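Long-range contacts in Ice-binding protein isoform1a (Antarctomyces psychrotrophicus, PDB 7BWX), which binds ice, probably by engaging specific water molecules of the crystal's prism planes, and so acts as an antifreeze protein: residues 105-110 / 130-135; 23-28 / 35-40; 123-128 / 152-157; 164-169 / 181-186; 69-74 / 172-177. The protein carries 1 engineered substitution. All blocks are in the same frame, centred on the assembly; numbering follows the deposited sequence.

Contact 1 (105-110 / 130-135); sequences DSAVGL and LATTLV. With SO4 (sulfate ion), chain H.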
# COMPACT_ATOMS: atom_id res chain seq x y z
N ASP A 105 -3.97 -14.41 -10.09
CA ASP A 105 -2.78 -15.15 -10.55
C ASP A 105 -1.93 -14.33 -11.50
O ASP A 105 -0.82 -14.76 -11.77
CB ASP A 105 -3.15 -16.42 -11.31
CG ASP A 105 -4.04 -17.34 -10.53
OD1 ASP A 105 -3.87 -17.42 -9.29
OD2 ASP A 105 -4.90 -17.99 -11.19
N SER A 106 -2.41 -13.22 -12.04
CA SER A 106 -1.59 -12.50 -13.02
C SER A 106 -1.70 -10.98 -12.79
O SER A 106 -2.31 -10.59 -11.79
CB SER A 106 -2.02 -12.99 -14.39
OG SER A 106 -3.34 -12.58 -14.67
N ALA A 107 -1.12 -10.20 -13.67
CA ALA A 107 -1.05 -8.73 -13.61
C ALA A 107 -2.47 -8.17 -13.52
O ALA A 107 -3.37 -8.66 -14.25
CB ALA A 107 -0.31 -8.21 -14.80
N VAL A 108 -2.70 -7.26 -12.58
CA VAL A 108 -4.04 -6.63 -12.41
C VAL A 108 -3.90 -5.13 -12.57
O VAL A 108 -2.85 -4.54 -12.22
CB VAL A 108 -4.71 -6.98 -11.08
CG1 VAL A 108 -4.83 -8.48 -10.88
CG2 VAL A 108 -4.00 -6.36 -9.90
N GLY A 109 -4.97 -4.54 -13.09
CA GLY A 109 -5.15 -3.11 -13.31
C GLY A 109 -6.39 -2.64 -12.61
O GLY A 109 -7.33 -3.42 -12.46
N LEU A 110 -6.39 -1.37 -12.21
CA LEU A 110 -7.57 -0.69 -11.63
C LEU A 110 -7.78 0.58 -12.43
O LEU A 110 -7.03 1.54 -12.28
CB LEU A 110 -7.37 -0.45 -10.15
CG LEU A 110 -8.33 0.52 -9.45
CD1 LEU A 110 -9.77 0.28 -9.84
CD2 LEU A 110 -8.15 0.33 -7.94
N LEU A 130 -2.06 -10.41 -5.05
CA LEU A 130 -1.75 -10.09 -6.46
C LEU A 130 -0.42 -10.77 -6.81
O LEU A 130 0.61 -10.38 -6.29
CB LEU A 130 -1.74 -8.58 -6.65
CG LEU A 130 -2.95 -7.84 -6.08
CD1 LEU A 130 -2.89 -6.35 -6.37
CD2 LEU A 130 -4.26 -8.41 -6.60
N ALA A 131 -0.46 -11.85 -7.57
CA ALA A 131 0.74 -12.68 -7.79
C ALA A 131 1.86 -11.86 -8.43
O ALA A 131 3.00 -12.21 -8.16
CB ALA A 131 0.44 -13.90 -8.61
N THR A 132 1.59 -10.89 -9.30
CA THR A 132 2.66 -10.11 -9.96
C THR A 132 2.43 -8.61 -9.72
O THR A 132 2.54 -8.19 -8.55
CB THR A 132 2.83 -10.47 -11.44
OG1 THR A 132 1.66 -10.14 -12.18
CG2 THR A 132 3.20 -11.93 -11.63
N THR A 133 2.16 -7.83 -10.77
CA THR A 133 2.09 -6.36 -10.73
C THR A 133 0.69 -5.87 -10.34
O THR A 133 -0.35 -6.58 -10.56
CB THR A 133 2.54 -5.77 -12.06
OG1 THR A 133 1.73 -6.40 -13.05
CG2 THR A 133 4.01 -5.98 -12.35
N LEU A 134 0.67 -4.67 -9.77
CA LEU A 134 -0.54 -3.85 -9.59
C LEU A 134 -0.26 -2.55 -10.32
O LEU A 134 0.73 -1.89 -10.01
CB LEU A 134 -0.84 -3.61 -8.11
CG LEU A 134 -1.92 -2.53 -7.85
CD1 LEU A 134 -3.28 -2.98 -8.33
CD2 LEU A 134 -1.98 -2.20 -6.38
N VAL A 135 -1.11 -2.21 -11.27
CA VAL A 135 -1.09 -0.87 -11.92
C VAL A 135 -2.46 -0.23 -11.73
O VAL A 135 -3.48 -0.85 -12.14
CB VAL A 135 -0.74 -0.99 -13.40
CG1 VAL A 135 -0.85 0.37 -14.07
CG2 VAL A 135 0.64 -1.59 -13.61
S SO4 H . 1.93 -11.34 -15.68
O1 SO4 H . 2.57 -10.43 -14.72
O2 SO4 H . 1.93 -10.71 -16.98
O3 SO4 H . 2.68 -12.58 -15.72
O4 SO4 H . 0.53 -11.64 -15.33
O HOH W 1 -0.78 -9.35 -9.77
O HOH W 2 -0.40 -4.90 -13.45
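Val-108 and Leu-110 on one side and Thr-133 and Val-135 on the other make the three backbone hydrogen bonds that join the segments in parallel. Val-108 N donates to Thr-133 O at 3.2 Å, Val-135 N donates to Val-108 O, and Leu-110 N reaches Val-135 O at 3.0 Å. The apolar part lies on the face that Val-108 and Leu-134 share. CG2 of Val-108, between the backbone N and the carbonyl carbon (chi1 of CG1 -55°), touches Leu-130 CD1 at 3.7 Å and Leu-134 CD1 at 3.8 Å, and the Val-108 side chain meets that of Leu-130 at about a right angle. This ladder of strands 108-110 and 134-136 is one step of the right-handed beta-solenoid, with 108-110 outermost in its six-strand parallel sheet; beyond it Val-108 and Leu-134 also pack on Leu-92. Polar links gather mainly at the loops leading into the strands. One water gives hydrogens to Ser-106 O and Thr-133 O and accepts from Thr-132 N; a second, at the start of the strand, bridges Val-108 O and Thr-133 OG1. A sulfate, probably from the crystallisation liquor, is gripped from both segments: Ala-107 N donates to its O4 at 2.7 Å and Thr-132 OG1 to its O1 at 2.7 Å. An alanine in place of Thr-132 would probably leave sulfate O1 without its hydroxyl donor and weaken the hold on the ion. Asp-105 OD1 forms a salt bridge with Lys-103, just before the segment.

Contact 2 (23-28 / 35-40); sequences QGVANA and GDMGTT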
# COMPACT_ATOMS: atom_id res chain seq x y z
N GLN A 23 15.85 0.07 0.24
CA GLN A 23 16.82 0.64 -0.70
C GLN A 23 16.43 2.07 -1.12
O GLN A 23 16.87 2.51 -2.22
CB GLN A 23 17.04 -0.31 -1.88
CG GLN A 23 17.53 -1.71 -1.52
CD GLN A 23 18.51 -1.86 -0.39
OE1 GLN A 23 19.50 -1.12 -0.25
NE2 GLN A 23 18.25 -2.86 0.44
N GLY A 24 15.68 2.79 -0.29
CA GLY A 24 15.60 4.24 -0.37
C GLY A 24 14.23 4.74 -0.81
O GLY A 24 13.41 3.94 -1.33
N VAL A 25 13.99 6.02 -0.59
CA VAL A 25 12.79 6.75 -1.06
C VAL A 25 13.32 7.90 -1.90
O VAL A 25 14.23 8.63 -1.42
CB VAL A 25 11.93 7.24 0.11
CG1 VAL A 25 10.72 7.97 -0.43
CG2 VAL A 25 11.51 6.15 1.05
N ALA A 26 12.90 7.98 -3.14
CA ALA A 26 13.33 9.00 -4.10
C ALA A 26 12.09 9.83 -4.43
O ALA A 26 11.19 9.27 -5.06
CB ALA A 26 13.91 8.38 -5.35
N ASN A 27 12.08 11.10 -4.06
CA ASN A 27 10.92 12.00 -4.22
C ASN A 27 11.22 13.11 -5.23
O ASN A 27 12.29 13.73 -5.15
CB ASN A 27 10.52 12.63 -2.88
CG ASN A 27 9.37 13.60 -3.03
OD1 ASN A 27 9.54 14.86 -2.96
ND2 ASN A 27 8.26 13.04 -3.40
N ALA A 28 10.20 13.49 -5.99
CA ALA A 28 10.13 14.76 -6.73
C ALA A 28 8.89 15.52 -6.26
O ALA A 28 7.87 14.87 -5.95
CB ALA A 28 10.01 14.47 -8.21
N GLY A 35 2.94 10.49 8.30
CA GLY A 35 3.37 9.19 8.83
C GLY A 35 4.88 9.20 8.97
O GLY A 35 5.52 10.17 8.60
N ASP A 36 5.41 8.09 9.44
CA ASP A 36 6.86 7.90 9.58
C ASP A 36 7.40 7.50 8.22
O ASP A 36 6.63 7.02 7.34
CB ASP A 36 7.13 6.84 10.63
CG ASP A 36 6.73 7.22 12.05
OD1 ASP A 36 6.49 8.42 12.30
OD2 ASP A 36 6.68 6.30 12.88
N MET A 37 8.69 7.70 8.02
CA MET A 37 9.39 7.29 6.79
C MET A 37 10.70 6.63 7.19
O MET A 37 11.34 7.08 8.17
CB MET A 37 9.67 8.45 5.84
CG MET A 37 10.31 8.00 4.54
SD MET A 37 10.05 9.27 3.28
CE MET A 37 10.98 10.61 4.01
N GLY A 38 11.04 5.54 6.51
CA GLY A 38 12.31 4.90 6.84
C GLY A 38 12.89 4.08 5.72
O GLY A 38 12.19 3.71 4.77
N THR A 39 14.15 3.74 5.91
CA THR A 39 14.92 2.83 5.07
C THR A 39 15.81 1.99 5.99
O THR A 39 15.91 2.33 7.17
CB THR A 39 15.81 3.62 4.11
OG1 THR A 39 16.94 4.14 4.83
CG2 THR A 39 15.11 4.78 3.46
N THR A 40 16.49 1.01 5.43
CA THR A 40 17.45 0.18 6.19
C THR A 40 18.87 0.70 5.99
O THR A 40 19.81 -0.07 6.24
CB THR A 40 17.22 -1.29 5.85
OG1 THR A 40 17.34 -1.51 4.45
CG2 THR A 40 15.86 -1.76 6.33
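Gln-23 brings the flat side-chain group to this contact, and it meets Thr-40 loosely: NE2 of the amide lies 4.3 Å from Thr-40 OG1. The other end of the amide, OE1, has a weak hydrogen bond to Thr-42 OG1, while Thr-40 OG1 is bound to Pro-22 O. One residue before Thr-40, Thr-39 sets its methyl against a backbone atom, CG2 lying 3.9 Å from Gly-24 CA. With chi1 at 76° the hydroxyl of Thr-39 sits between its backbone N and carbonyl carbon, bonded to Thr-42 O and Gly-41 N. Gly-24 has a positive phi of 112°, and its backbone angles are such that a CB would be pressed against the carbonyl oxygen of Gln-23.

The touching parts, 23-25 and 37-40, run in nearly opposite directions, yet no hydrogen bond passes between them. They belong to different faces of the beta-solenoid: 25-28 is outermost in the six-strand sheet, next to 197-200, while 36-39 pairs with 19-20 and 56-58. Their side chains therefore meet across the interior of the coil and do not form a ladder. Val-25 presents both methyls to the Met-37 sulfur, with CG1 at 4.0 Å and CG2 at 4.1 Å from SD. In Met-37, chi1 sets CG anti to the backbone N (-176°); beyond SD the chain bends. The methionine also packs on Ile-44, Phe-47 and Leu-56, and Val-25 on Leu-199.

Contact 3 (123-128 / 152-157); sequences SSVWVF and NVFWIV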
# COMPACT_ATOMS: atom_id res chain seq x y z
N SER A 123 -15.01 -4.61 11.34
CA SER A 123 -13.90 -5.58 11.49
C SER A 123 -13.63 -6.27 10.14
O SER A 123 -12.77 -7.12 10.09
CB SER A 123 -14.17 -6.56 12.62
OG SER A 123 -15.06 -7.57 12.13
N SER A 124 -14.39 -5.97 9.09
CA SER A 124 -14.16 -6.51 7.73
C SER A 124 -12.66 -6.38 7.36
O SER A 124 -12.13 -5.28 7.53
CB SER A 124 -15.00 -5.77 6.71
OG SER A 124 -16.36 -6.22 6.72
N VAL A 125 -12.05 -7.43 6.81
CA VAL A 125 -10.65 -7.37 6.29
C VAL A 125 -10.64 -7.76 4.82
O VAL A 125 -11.39 -8.69 4.41
CB VAL A 125 -9.72 -8.25 7.15
CG1 VAL A 125 -8.36 -8.39 6.50
CG2 VAL A 125 -9.60 -7.69 8.54
N TRP A 126 -9.83 -7.03 4.03
CA TRP A 126 -9.53 -7.34 2.63
C TRP A 126 -8.03 -7.63 2.50
O TRP A 126 -7.19 -6.79 2.90
CB TRP A 126 -9.91 -6.23 1.67
CG TRP A 126 -11.37 -5.95 1.58
CD1 TRP A 126 -12.25 -6.33 0.60
CD2 TRP A 126 -12.12 -5.20 2.54
NE1 TRP A 126 -13.50 -5.85 0.90
CE2 TRP A 126 -13.44 -5.14 2.07
CE3 TRP A 126 -11.79 -4.57 3.72
CZ2 TRP A 126 -14.44 -4.49 2.80
CZ3 TRP A 126 -12.76 -3.91 4.42
CH2 TRP A 126 -14.07 -3.88 3.97
N VAL A 127 -7.71 -8.77 1.90
CA VAL A 127 -6.32 -9.10 1.50
C VAL A 127 -6.38 -9.42 0.02
O VAL A 127 -7.02 -10.42 -0.36
CB VAL A 127 -5.71 -10.25 2.31
CG1 VAL A 127 -4.28 -10.47 1.85
CG2 VAL A 127 -5.78 -10.02 3.79
N PHE A 128 -5.78 -8.56 -0.80
CA PHE A 128 -5.61 -8.79 -2.23
C PHE A 128 -4.27 -9.46 -2.44
O PHE A 128 -3.24 -8.79 -2.29
CB PHE A 128 -5.82 -7.49 -2.98
CG PHE A 128 -7.25 -7.02 -2.91
CD1 PHE A 128 -8.19 -7.44 -3.84
CD2 PHE A 128 -7.64 -6.13 -1.92
CE1 PHE A 128 -9.52 -7.02 -3.75
CE2 PHE A 128 -8.95 -5.67 -1.85
CZ PHE A 128 -9.89 -6.13 -2.76
N ASN A 152 -7.76 -1.83 7.34
CA ASN A 152 -8.09 -3.28 7.28
C ASN A 152 -8.03 -3.77 5.84
O ASN A 152 -8.51 -4.90 5.57
CB ASN A 152 -9.48 -3.58 7.88
CG ASN A 152 -9.54 -3.43 9.39
OD1 ASN A 152 -8.52 -3.40 10.07
ND2 ASN A 152 -10.74 -3.44 9.92
N VAL A 153 -7.36 -3.02 4.96
CA VAL A 153 -7.19 -3.35 3.54
C VAL A 153 -5.70 -3.54 3.27
O VAL A 153 -4.93 -2.66 3.66
CB VAL A 153 -7.77 -2.20 2.69
CG1 VAL A 153 -7.50 -2.44 1.23
CG2 VAL A 153 -9.25 -2.01 2.98
N PHE A 154 -5.33 -4.67 2.68
CA PHE A 154 -3.93 -5.07 2.39
C PHE A 154 -3.82 -5.44 0.92
O PHE A 154 -4.53 -6.36 0.44
CB PHE A 154 -3.55 -6.23 3.30
CG PHE A 154 -3.71 -5.89 4.76
CD1 PHE A 154 -2.68 -5.28 5.44
CD2 PHE A 154 -4.88 -6.17 5.42
CE1 PHE A 154 -2.81 -4.94 6.78
CE2 PHE A 154 -5.02 -5.81 6.76
CZ PHE A 154 -3.99 -5.20 7.43
N TRP A 155 -2.97 -4.71 0.22
CA TRP A 155 -2.59 -4.97 -1.18
C TRP A 155 -1.24 -5.71 -1.17
O TRP A 155 -0.21 -5.08 -0.89
CB TRP A 155 -2.48 -3.66 -1.96
CG TRP A 155 -3.74 -2.88 -1.92
CD1 TRP A 155 -4.09 -1.87 -1.06
CD2 TRP A 155 -4.89 -3.15 -2.73
NE1 TRP A 155 -5.37 -1.45 -1.34
CE2 TRP A 155 -5.88 -2.20 -2.36
CE3 TRP A 155 -5.13 -4.02 -3.79
CZ2 TRP A 155 -7.14 -2.18 -2.97
CZ3 TRP A 155 -6.38 -4.02 -4.37
CH2 TRP A 155 -7.37 -3.12 -3.95
N ILE A 156 -1.28 -7.03 -1.30
CA ILE A 156 -0.06 -7.88 -1.23
C ILE A 156 0.43 -8.05 -2.66
O ILE A 156 -0.20 -8.84 -3.46
CB ILE A 156 -0.33 -9.22 -0.52
CG1 ILE A 156 -1.04 -9.04 0.81
CG2 ILE A 156 0.97 -10.00 -0.38
CD1 ILE A 156 -0.29 -8.20 1.80
N VAL A 157 1.37 -7.19 -3.04
CA VAL A 157 1.79 -7.07 -4.45
C VAL A 157 3.02 -7.97 -4.67
O VAL A 157 4.12 -7.66 -4.10
CB VAL A 157 2.05 -5.61 -4.79
CG1 VAL A 157 2.54 -5.45 -6.22
CG2 VAL A 157 0.80 -4.74 -4.56
O HOH W 3 -13.12 -2.67 7.74
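Phe-128 and Trp-155 form an offset stack. The phenyl ring and the six-membered ring of the indole have centroids 4.3 Å apart and planes at 10°, and Trp-155 CZ3 lies 3.4 Å from Phe-128 CG. Both residues hold CG anti to the carbonyl carbon (chi1 -68° and -57°), which sends the two side chains off the same way. On the same face of the sheet, Trp-126 CE3 meets Val-153 CG2 at 3.7 Å. The opposite face of the sheet carries Val-127 CG1 against Ile-156 CG1 at 3.7 Å.

A parallel ladder holds these side chains in register: Trp-126 N to Asn-152 O, Phe-154 N to Trp-126 O, Phe-128 N to Phe-154 O (2.8 Å) and Ile-156 N to Phe-128 O. Asn-152 ND2 adds a weak bond to Ser-124 O; a water donates to Ser-124 O and accepts a weak bond from the same ND2. Further out, Trp-126 NE1 donates to Phe-97 O and Trp-155 NE1 to Glu-170 O, which probably helps to fix how each indole is turned.

In the solenoid, strand 126-130 lies between 100-104 and 153-157, which borders 172-175. Trp-126, Phe-128 and Trp-155 pack inward on strand 113-117; from the other side, Ile-156 touches Phe-74 and Gln-78 of helix 61-79.

Contact 4 (164-169 / 181-186); sequences GTYSHL and AQTGAT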
# COMPACT_ATOMS: atom_id res chain seq x y z
N GLY A 164 -1.26 5.21 -10.43
CA GLY A 164 -1.32 6.14 -11.58
C GLY A 164 -1.45 7.61 -11.17
O GLY A 164 -1.76 7.90 -9.98
N THR A 165 -1.26 8.52 -12.12
CA THR A 165 -1.30 9.99 -11.88
C THR A 165 -2.69 10.39 -11.37
O THR A 165 -3.71 9.92 -11.93
CB THR A 165 -0.90 10.79 -13.12
OG1 THR A 165 -1.81 10.38 -14.15
CG2 THR A 165 0.52 10.52 -13.57
N TYR A 166 -2.72 11.06 -10.23
CA TYR A 166 -3.95 11.62 -9.62
C TYR A 166 -4.87 10.52 -9.15
O TYR A 166 -6.02 10.84 -8.79
CB TYR A 166 -4.55 12.63 -10.62
CG TYR A 166 -3.64 13.82 -10.72
CD1 TYR A 166 -3.51 14.63 -9.61
CD2 TYR A 166 -2.84 14.06 -11.83
CE1 TYR A 166 -2.68 15.73 -9.61
CE2 TYR A 166 -1.98 15.15 -11.84
CZ TYR A 166 -1.91 15.98 -10.73
OH TYR A 166 -1.08 17.06 -10.61
N SER A 167 -4.38 9.28 -9.04
CA SER A 167 -5.16 8.15 -8.50
C SER A 167 -5.30 8.29 -6.99
O SER A 167 -4.54 9.06 -6.37
CB SER A 167 -4.52 6.81 -8.83
OG SER A 167 -3.25 6.70 -8.20
N HIS A 168 -6.23 7.56 -6.42
CA HIS A 168 -6.46 7.51 -4.98
C HIS A 168 -6.57 6.07 -4.53
O HIS A 168 -7.33 5.31 -5.13
CB HIS A 168 -7.70 8.31 -4.56
CG HIS A 168 -7.91 8.25 -3.09
ND1 HIS A 168 -7.06 8.91 -2.23
CD2 HIS A 168 -8.76 7.52 -2.33
CE1 HIS A 168 -7.42 8.63 -0.98
NE2 HIS A 168 -8.49 7.80 -1.02
N LEU A 169 -5.80 5.71 -3.50
CA LEU A 169 -5.82 4.34 -2.95
C LEU A 169 -6.10 4.41 -1.46
O LEU A 169 -5.69 5.40 -0.77
CB LEU A 169 -4.49 3.64 -3.26
CG LEU A 169 -4.34 2.22 -2.74
CD1 LEU A 169 -3.52 1.37 -3.69
CD2 LEU A 169 -3.65 2.22 -1.37
N ALA A 181 4.65 5.78 -6.94
CA ALA A 181 3.46 6.65 -6.91
C ALA A 181 3.72 7.77 -7.91
O ALA A 181 4.63 8.60 -7.72
CB ALA A 181 3.22 7.07 -5.50
N GLN A 182 2.96 7.78 -8.99
CA GLN A 182 3.09 8.80 -10.05
C GLN A 182 2.42 10.11 -9.61
O GLN A 182 1.73 10.15 -8.57
CB GLN A 182 2.53 8.25 -11.36
CG GLN A 182 3.36 7.08 -11.88
CD GLN A 182 2.83 6.48 -13.16
OE1 GLN A 182 1.68 6.64 -13.53
NE2 GLN A 182 3.71 5.79 -13.86
N THR A 183 2.71 11.16 -10.37
CA THR A 183 2.32 12.56 -10.08
C THR A 183 0.91 12.60 -9.50
O THR A 183 -0.04 12.24 -10.16
CB THR A 183 2.40 13.45 -11.33
OG1 THR A 183 3.62 13.14 -11.99
CG2 THR A 183 2.37 14.92 -10.99
N GLY A 184 0.82 13.10 -8.29
CA GLY A 184 -0.45 13.50 -7.69
C GLY A 184 -1.18 12.34 -7.09
O GLY A 184 -2.27 12.60 -6.54
N ALA A 185 -0.67 11.11 -7.19
CA ALA A 185 -1.37 9.98 -6.53
C ALA A 185 -1.50 10.25 -5.03
O ALA A 185 -0.54 10.77 -4.39
CB ALA A 185 -0.70 8.67 -6.82
N THR A 186 -2.61 9.83 -4.44
CA THR A 186 -2.90 10.01 -3.01
C THR A 186 -3.22 8.65 -2.42
O THR A 186 -3.79 7.76 -3.13
CB THR A 186 -4.01 11.06 -2.78
OG1 THR A 186 -5.22 10.62 -3.38
CG2 THR A 186 -3.61 12.42 -3.32
O HOH W 4 -0.88 7.06 -14.64
O HOH W 5 -2.97 6.19 -5.55
O HOH W 6 -5.77 11.46 -6.03
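Ser-167 and Thr-186 anchor the close half of this contact, where two type II turns, 164-167 and 182-185, stack as successive corners of the solenoid. Thr-186 N donates to Ser-167 O at 2.8 Å, Leu-169 N to Thr-186 O, and Tyr-166 N to Thr-183 O. Ala-185 CB presses on Gly-164 O at 3.4 Å, an oxygen already taken from one face by both Ser-167 N and OG, the latter at 2.6 Å. The Tyr-166 ring lies over Gly-184 in a CH-pi contact, CA 4.1 Å from the centroid; a CB on Gly-184 would run into CE1. Two waters fill in beside the tight pair, one joining Ser-167 OG to Thr-186 O, the other Ser-167 O to Thr-186 OG1.

The other flank is looser. Thr-165 CG2 touches Gln-182 CB at 3.8 Å. A water there accepts from the backbone N of Thr-165 and gives a hydrogen to the amide oxygen of Gln-182.

In His-168, chi1 puts CG anti to the backbone N, and chi2 (71°) turns ND1 edge-on to Thr-186 OG1 at 2.8 Å, while NE2 bonds to Glu-170 OE2. Held at both nitrogens, the imidazole is unlikely to turn freely, and the nearby carboxylate would tend to stabilise its protonated form.

Contact 5 (69-74 / 172-177); sequences DSRTAF and NVIANA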
# COMPACT_ATOMS: atom_id res chain seq x y z
N ASP A 69 9.13 -6.56 10.14
CA ASP A 69 7.67 -6.73 10.38
C ASP A 69 6.91 -6.61 9.06
O ASP A 69 5.94 -7.36 8.88
CB ASP A 69 7.16 -5.76 11.44
CG ASP A 69 7.68 -6.07 12.87
OD1 ASP A 69 8.30 -7.19 13.10
OD2 ASP A 69 7.46 -5.21 13.76
N SER A 70 7.33 -5.72 8.16
CA SER A 70 6.66 -5.53 6.85
C SER A 70 6.80 -6.82 6.06
O SER A 70 5.85 -7.25 5.38
CB SER A 70 7.17 -4.34 6.10
OG SER A 70 8.43 -4.54 5.49
N ARG A 71 7.97 -7.45 6.11
CA ARG A 71 8.20 -8.69 5.33
C ARG A 71 7.45 -9.85 5.97
O ARG A 71 6.93 -10.69 5.22
CB ARG A 71 9.69 -8.97 5.19
CG ARG A 71 10.45 -7.89 4.43
CD ARG A 71 9.86 -7.59 3.06
NE ARG A 71 8.95 -6.43 3.11
CZ ARG A 71 8.22 -6.03 2.07
NH1 ARG A 71 8.24 -6.69 0.94
NH2 ARG A 71 7.49 -4.93 2.16
N THR A 72 7.39 -9.91 7.29
CA THR A 72 6.61 -10.94 8.02
C THR A 72 5.14 -10.86 7.57
O THR A 72 4.48 -11.90 7.31
CB THR A 72 6.77 -10.74 9.53
OG1 THR A 72 8.17 -10.83 9.89
CG2 THR A 72 5.94 -11.74 10.33
N ALA A 73 4.60 -9.65 7.47
CA ALA A 73 3.21 -9.42 7.03
C ALA A 73 3.08 -9.84 5.57
O ALA A 73 2.04 -10.41 5.22
CB ALA A 73 2.82 -7.97 7.27
N PHE A 74 4.06 -9.52 4.71
CA PHE A 74 4.02 -9.92 3.28
C PHE A 74 3.87 -11.44 3.19
O PHE A 74 3.02 -11.96 2.44
CB PHE A 74 5.27 -9.44 2.55
CG PHE A 74 5.26 -9.75 1.08
CD1 PHE A 74 4.58 -8.94 0.19
CD2 PHE A 74 5.87 -10.89 0.60
CE1 PHE A 74 4.54 -9.26 -1.16
CE2 PHE A 74 5.87 -11.18 -0.74
CZ PHE A 74 5.18 -10.39 -1.62
N ASN A 172 -3.07 -0.64 2.87
CA ASN A 172 -1.62 -0.92 3.10
C ASN A 172 -1.09 -1.67 1.89
O ASN A 172 -1.55 -2.78 1.61
CB ASN A 172 -1.47 -1.67 4.42
CG ASN A 172 -2.02 -0.89 5.59
OD1 ASN A 172 -1.57 0.23 5.86
ND2 ASN A 172 -2.97 -1.47 6.31
N VAL A 173 -0.22 -1.02 1.14
CA VAL A 173 0.44 -1.59 -0.03
C VAL A 173 1.72 -2.22 0.50
O VAL A 173 2.61 -1.48 0.91
CB VAL A 173 0.73 -0.54 -1.11
CG1 VAL A 173 1.39 -1.19 -2.31
CG2 VAL A 173 -0.54 0.22 -1.54
N ILE A 174 1.79 -3.54 0.45
CA ILE A 174 2.98 -4.34 0.84
C ILE A 174 3.49 -5.03 -0.41
O ILE A 174 2.91 -6.01 -0.87
CB ILE A 174 2.65 -5.30 1.97
CG1 ILE A 174 1.77 -4.62 3.02
CG2 ILE A 174 3.96 -5.82 2.54
CD1 ILE A 174 1.47 -5.53 4.22
N ALA A 175 4.44 -4.40 -1.07
CA ALA A 175 4.99 -4.91 -2.33
C ALA A 175 6.29 -5.69 -2.09
O ALA A 175 7.11 -5.26 -1.29
CB ALA A 175 5.26 -3.75 -3.25
N ASN A 176 6.50 -6.72 -2.88
CA ASN A 176 7.73 -7.54 -2.83
C ASN A 176 8.91 -6.70 -3.29
O ASN A 176 9.99 -6.84 -2.71
CB ASN A 176 7.57 -8.74 -3.72
CG ASN A 176 8.70 -9.73 -3.52
OD1 ASN A 176 8.83 -10.24 -2.43
ND2 ASN A 176 9.49 -9.93 -4.56
N ALA A 177 8.71 -5.82 -4.25
CA ALA A 177 9.78 -5.02 -4.86
C ALA A 177 9.37 -3.52 -4.85
O ALA A 177 9.22 -2.98 -3.77
CB ALA A 177 10.06 -5.57 -6.21
O HOH W 7 9.09 -9.30 0.12
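The 69-74 part of helix 61-79 lies across strand 172-175 almost perpendicularly, their axes 87° apart and 8.8 Å distant at closest approach; Phe-74 and Ile-174 come nearest, their CA atoms 6.2 Å apart. Ile-174 points at the helix, its CG2 resting on Phe-74 CB at 3.8 Å and its CD1 on Ala-73 CB. In Phe-74, chi1 sends CG anti to the backbone N (-177°); the ring's edge then faces Ile-174 O, 3.5 Å from CD1, while CZ approaches Asn-176 CB. The helix packs along the flank of the beta-solenoid, as in other members of this ice-binding family; Ile-156 and Leu-11 extend the apolar patch. Arg-71 makes the polar link. Its chain is bent at chi2 and chi3, and NH1 donates to Ala-175 O at 2.9 Å from above the carbonyl plane. NE donates in the guanidinium plane to Ser-70 OG at 3.1 Å, a hydroxyl that also bonds to Phe-67 O. A water lying over one face of the Phe-74 ring accepts from NH1 and donates to Asn-176 OD1. With a leucine in place of Arg-71, Ala-175 O would probably lose its donor from the helix and the water one of its holds. NH2 adds a weak bond to Leu-192 O.

Overall arrangement
From the N terminus, contact 2 closes first, a short loop that joins two faces of the solenoid before the helix begins. Contact 5 opens on that helix and stays open over about a hundred residues, enclosing contacts 1 and 3 completely. Those two cross: 123-128 comes between the segments of contact 1, and 152-157 follows them. They touch through Leu-130 N and Ile-156 O, where one coil passes to the next. Contact 4 opens at 164-169, before contact 5 closes, and itself closes at 181-186, so these two also cross; it joins the turns before strands 168-170 and 186-192 of successive coils. Neighbouring strands 153-157 and 172-175 tie contact 3 to the helix-bearing contact 5.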